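Local coordinates for uncharacterized protein YjhP (PDB 1NKV) that is of unknown function but probably acts as an S-adenosylmethionine-dependent methyltransferase, at residues G59-L70 against R87-Y98. Numbering follows the deposited sequence.
Sequences GITGTGIDMSSL and RVHFIHNDAAGY
Gly62 to Ile65 and Val88 to Ile91 run side by side as parallel strands, their axes 20° apart, in the Rossmann-like sheet of a methyltransferase domain. Helix 73-81 links them in a beta-alpha-beta crossover; strand 88-91 is outermost in the chain's sheet, while strand 62-65 also bonds to strand 40-43. The ladder runs from Gly62 N to Arg87 O, His89 N to Gly62 O, Gly64 N to His89 O and Ile91 N to Gly64 O, so both glycines of 62-65 use their N-H and C=O on this neighbour. The straightest of these bonds joins His89 N to Gly62 O (2.8 Å, 168° at the hydrogen). Beyond Ile91 the pairing frays into a weak bond from Asp66 N to Ile91 O. On the face carrying Val88 and Phe90, which helices 49-57 and 73-81 touch, the Phe90 ring meets Gly64 obliquely, CD1 3.6 Å from Gly64 CA; Ala75 and Lys76 of helix 73-81 also touch Phe90. Ile65 points to the other face and divides its branches among three residues. Its CG1 lies alongside Ile91, 3.9 Å from Ile91 CD1, while CG2, anti to the backbone N, rests against Asn93 CB. The Tyr98 ring takes the Ile65 methyl over one face in a CH-pi contact, Ile65 CD1 standing 3.9 Å from the ring centroid and 20° off its normal. An alanine here would remove CG1, CG2 and CD1, and would probably open a gap between Ile91, Asn93 and Tyr98, leaving the phenol ring less firmly seated. At the opposite end, Arg87 lays one guanidinium face over the backbone of Gly59. Past the strands, the selenomethionine at Met67 brings CE within 4.1 Å of Ala95 CB.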
loop_
_atom_site.group_PDB
_atom_site.type_symbol
_atom_site.label_atom_id
_atom_site.label_comp_id
_atom_site.label_asym_id
_atom_site.label_seq_id
_atom_site.Cartn_x
_atom_site.Cartn_y
_atom_site.Cartn_z
ATOM N N GLY C 59 0.980 -8.119 -24.257
ATOM C CA GLY C 59 1.112 -8.220 -25.697
ATOM C C GLY C 59 -0.090 -7.744 -26.480
ATOM O O GLY C 59 -0.786 -8.548 -27.088
ATOM N N ILE C 60 -0.343 -6.444 -26.495
ATOM C CA ILE C 60 -1.491 -5.950 -27.235
ATOM C C ILE C 60 -1.156 -4.901 -28.288
ATOM O O ILE C 60 -0.019 -4.462 -28.399
ATOM C CB ILE C 60 -2.548 -5.403 -26.266
ATOM C CG1 ILE C 60 -1.907 -4.467 -25.240
ATOM C CG2 ILE C 60 -3.214 -6.555 -25.554
ATOM C CD1 ILE C 60 -1.564 -3.096 -25.771
ATOM N N THR C 61 -2.149 -4.518 -29.078
ATOM C CA THR C 61 -1.936 -3.513 -30.110
ATOM C C THR C 61 -2.470 -2.188 -29.556
ATOM O O THR C 61 -3.241 -2.178 -28.591
ATOM C CB THR C 61 -2.684 -3.889 -31.425
ATOM O OG1 THR C 61 -2.278 -5.193 -31.852
ATOM C CG2 THR C 61 -2.362 -2.898 -32.533
ATOM N N GLY C 62 -2.065 -1.069 -30.141
ATOM C CA GLY C 62 -2.562 0.179 -29.618
ATOM C C GLY C 62 -2.048 1.390 -30.338
ATOM O O GLY C 62 -1.118 1.289 -31.131
ATOM N N THR C 63 -2.669 2.531 -30.056
ATOM C CA THR C 63 -2.288 3.792 -30.663
ATOM C C THR C 63 -2.578 4.948 -29.709
ATOM O O THR C 63 -3.681 5.056 -29.173
ATOM C CB THR C 63 -3.018 3.988 -32.018
ATOM O OG1 THR C 63 -3.087 5.385 -32.331
ATOM C CG2 THR C 63 -4.413 3.388 -31.975
ATOM N N GLY C 64 -1.576 5.796 -29.492
ATOM C CA GLY C 64 -1.727 6.914 -28.582
ATOM C C GLY C 64 -1.832 8.241 -29.296
ATOM O O GLY C 64 -1.163 8.471 -30.287
ATOM N N ILE C 65 -2.672 9.126 -28.790
ATOM C CA ILE C 65 -2.856 10.425 -29.412
ATOM C C ILE C 65 -2.360 11.481 -28.442
ATOM O O ILE C 65 -3.142 12.048 -27.673
ATOM C CB ILE C 65 -4.346 10.677 -29.692
ATOM C CG1 ILE C 65 -4.930 9.487 -30.438
ATOM C CG2 ILE C 65 -4.529 11.944 -30.492
ATOM C CD1 ILE C 65 -6.384 9.592 -30.676
ATOM N N ASP C 66 -1.063 11.757 -28.470
ATOM C CA ASP C 66 -0.527 12.741 -27.545
ATOM C C ASP C 66 -0.731 14.189 -27.939
ATOM O O ASP C 66 -0.572 14.579 -29.095
ATOM C CB ASP C 66 0.954 12.498 -27.264
ATOM C CG ASP C 66 1.459 13.349 -26.103
ATOM O OD1 ASP C 66 0.658 13.553 -25.140
ATOM O OD2 ASP C 66 2.637 13.795 -26.153
HETATM N N MSE C 67 -1.064 14.981 -26.930
HETATM C CA MSE C 67 -1.339 16.390 -27.101
HETATM C C MSE C 67 -0.519 17.225 -26.108
HETATM O O MSE C 67 -0.956 18.288 -25.676
HETATM C CB MSE C 67 -2.849 16.604 -26.913
HETATM C CG MSE C 67 -3.450 15.699 -25.812
HETATM SE SE MSE C 67 -5.390 15.345 -25.817
HETATM C CE MSE C 67 -5.472 13.805 -26.977
ATOM N N SER C 68 0.679 16.751 -25.761
ATOM C CA SER C 68 1.531 17.469 -24.812
ATOM C C SER C 68 2.942 17.758 -25.324
ATOM O O SER C 68 3.757 18.344 -24.607
ATOM C CB SER C 68 1.635 16.691 -23.490
ATOM O OG SER C 68 2.676 15.725 -23.514
ATOM N N SER C 69 3.237 17.358 -26.553
ATOM C CA SER C 69 4.567 17.592 -27.091
ATOM C C SER C 69 4.584 17.784 -28.602
ATOM O O SER C 69 3.751 17.228 -29.319
ATOM C CB SER C 69 5.482 16.435 -26.694
ATOM O OG SER C 69 4.856 15.191 -26.958
ATOM N N LEU C 70 5.536 18.581 -29.080
ATOM C CA LEU C 70 5.669 18.852 -30.510
ATOM C C LEU C 70 5.932 17.551 -31.265
ATOM O O LEU C 70 5.199 17.192 -32.187
ATOM C CB LEU C 70 6.823 19.830 -30.754
ATOM C CG LEU C 70 6.821 21.100 -29.912
ATOM C CD1 LEU C 70 7.863 20.991 -28.819
ATOM C CD2 LEU C 70 7.093 22.295 -30.795
ATOM N N ARG C 87 3.702 -2.864 -32.584
ATOM C CA ARG C 87 2.370 -3.026 -32.026
ATOM C C ARG C 87 1.739 -1.701 -31.628
ATOM O O ARG C 87 0.566 -1.451 -31.914
ATOM C CB ARG C 87 2.442 -3.945 -30.812
ATOM C CG ARG C 87 2.581 -5.412 -31.155
ATOM C CD ARG C 87 2.897 -6.217 -29.905
ATOM N NE ARG C 87 2.283 -7.544 -29.921
ATOM C CZ ARG C 87 2.504 -8.478 -29.002
ATOM N NH1 ARG C 87 3.330 -8.230 -27.995
ATOM N NH2 ARG C 87 1.889 -9.652 -29.085
ATOM N N VAL C 88 2.527 -0.849 -30.986
ATOM C CA VAL C 88 2.052 0.447 -30.521
ATOM C C VAL C 88 2.416 1.616 -31.428
ATOM O O VAL C 88 3.590 1.867 -31.693
ATOM C CB VAL C 88 2.597 0.745 -29.128
ATOM C CG1 VAL C 88 2.241 2.157 -28.725
ATOM C CG2 VAL C 88 2.027 -0.247 -28.138
ATOM N N HIS C 89 1.402 2.349 -31.874
ATOM C CA HIS C 89 1.601 3.493 -32.755
ATOM C C HIS C 89 1.286 4.822 -32.044
ATOM O O HIS C 89 0.428 4.877 -31.167
ATOM C CB HIS C 89 0.710 3.324 -33.989
ATOM C CG HIS C 89 0.867 4.407 -35.007
ATOM N ND1 HIS C 89 2.078 4.707 -35.594
ATOM C CD2 HIS C 89 -0.035 5.263 -35.546
ATOM C CE1 HIS C 89 1.917 5.700 -36.450
ATOM N NE2 HIS C 89 0.643 6.056 -36.440
ATOM N N PHE C 90 1.974 5.892 -32.424
ATOM C CA PHE C 90 1.735 7.187 -31.804
ATOM C C PHE C 90 1.554 8.280 -32.849
ATOM O O PHE C 90 2.169 8.239 -33.913
ATOM C CB PHE C 90 2.888 7.541 -30.853
ATOM C CG PHE C 90 2.867 6.769 -29.554
ATOM C CD1 PHE C 90 1.874 6.991 -28.607
ATOM C CD2 PHE C 90 3.841 5.816 -29.276
ATOM C CE1 PHE C 90 1.862 6.275 -27.412
ATOM C CE2 PHE C 90 3.833 5.097 -28.084
ATOM C CZ PHE C 90 2.847 5.327 -27.157
ATOM N N ILE C 91 0.701 9.254 -32.550
ATOM C CA ILE C 91 0.440 10.336 -33.485
ATOM C C ILE C 91 0.274 11.648 -32.771
ATOM O O ILE C 91 -0.544 11.774 -31.863
ATOM C CB ILE C 91 -0.845 10.101 -34.289
ATOM C CG1 ILE C 91 -1.997 9.797 -33.324
ATOM C CG2 ILE C 91 -0.634 8.984 -35.303
ATOM C CD1 ILE C 91 -3.357 9.771 -33.959
ATOM N N HIS C 92 1.047 12.635 -33.194
ATOM C CA HIS C 92 0.976 13.950 -32.589
ATOM C C HIS C 92 -0.338 14.627 -32.996
ATOM O O HIS C 92 -0.351 15.498 -33.860
ATOM C CB HIS C 92 2.171 14.790 -33.044
ATOM C CG HIS C 92 2.127 16.201 -32.558
ATOM N ND1 HIS C 92 2.719 17.242 -33.239
ATOM C CD2 HIS C 92 1.525 16.752 -31.477
ATOM C CE1 HIS C 92 2.481 18.374 -32.601
ATOM N NE2 HIS C 92 1.758 18.104 -31.529
ATOM N N ASN C 93 -1.442 14.216 -32.379
ATOM C CA ASN C 93 -2.741 14.806 -32.692
ATOM C C ASN C 93 -3.448 15.269 -31.432
ATOM O O ASN C 93 -3.290 14.676 -30.373
ATOM C CB ASN C 93 -3.630 13.799 -33.408
ATOM C CG ASN C 93 -4.705 14.465 -34.237
ATOM O OD1 ASN C 93 -5.398 15.378 -33.771
ATOM N ND2 ASN C 93 -4.850 14.012 -35.484
ATOM N N ASP C 94 -4.250 16.314 -31.536
ATOM C CA ASP C 94 -4.930 16.799 -30.351
ATOM C C ASP C 94 -6.427 16.508 -30.309
ATOM O O ASP C 94 -7.233 17.255 -30.869
ATOM C CB ASP C 94 -4.668 18.299 -30.195
ATOM C CG ASP C 94 -3.182 18.625 -30.161
ATOM O OD1 ASP C 94 -2.489 18.331 -31.159
ATOM O OD2 ASP C 94 -2.706 19.169 -29.140
ATOM N N ALA C 95 -6.772 15.413 -29.632
ATOM C CA ALA C 95 -8.156 14.971 -29.449
ATOM C C ALA C 95 -9.031 15.037 -30.706
ATOM O O ALA C 95 -8.835 14.270 -31.646
ATOM C CB ALA C 95 -8.807 15.774 -28.316
ATOM N N ALA C 96 -9.999 15.950 -30.700
ATOM C CA ALA C 96 -10.920 16.136 -31.816
ATOM C C ALA C 96 -10.223 16.087 -33.180
ATOM O O ALA C 96 -9.007 16.276 -33.279
ATOM C CB ALA C 96 -11.664 17.463 -31.659
ATOM N N GLY C 97 -11.003 15.846 -34.230
ATOM C CA GLY C 97 -10.431 15.764 -35.558
ATOM C C GLY C 97 -9.686 14.453 -35.712
ATOM O O GLY C 97 -8.535 14.423 -36.152
ATOM N N TYR C 98 -10.348 13.362 -35.335
ATOM C CA TYR C 98 -9.757 12.032 -35.431
ATOM C C TYR C 98 -10.798 10.930 -35.611
ATOM O O TYR C 98 -11.846 10.945 -34.966
ATOM C CB TYR C 98 -8.934 11.724 -34.182
ATOM C CG TYR C 98 -8.390 10.319 -34.182
ATOM C CD1 TYR C 98 -7.350 9.955 -35.030
ATOM C CD2 TYR C 98 -8.936 9.344 -33.356
ATOM C CE1 TYR C 98 -6.864 8.650 -35.054
ATOM C CE2 TYR C 98 -8.462 8.040 -33.372
ATOM C CZ TYR C 98 -7.425 7.699 -34.221
ATOM O OH TYR C 98 -6.944 6.409 -34.225
#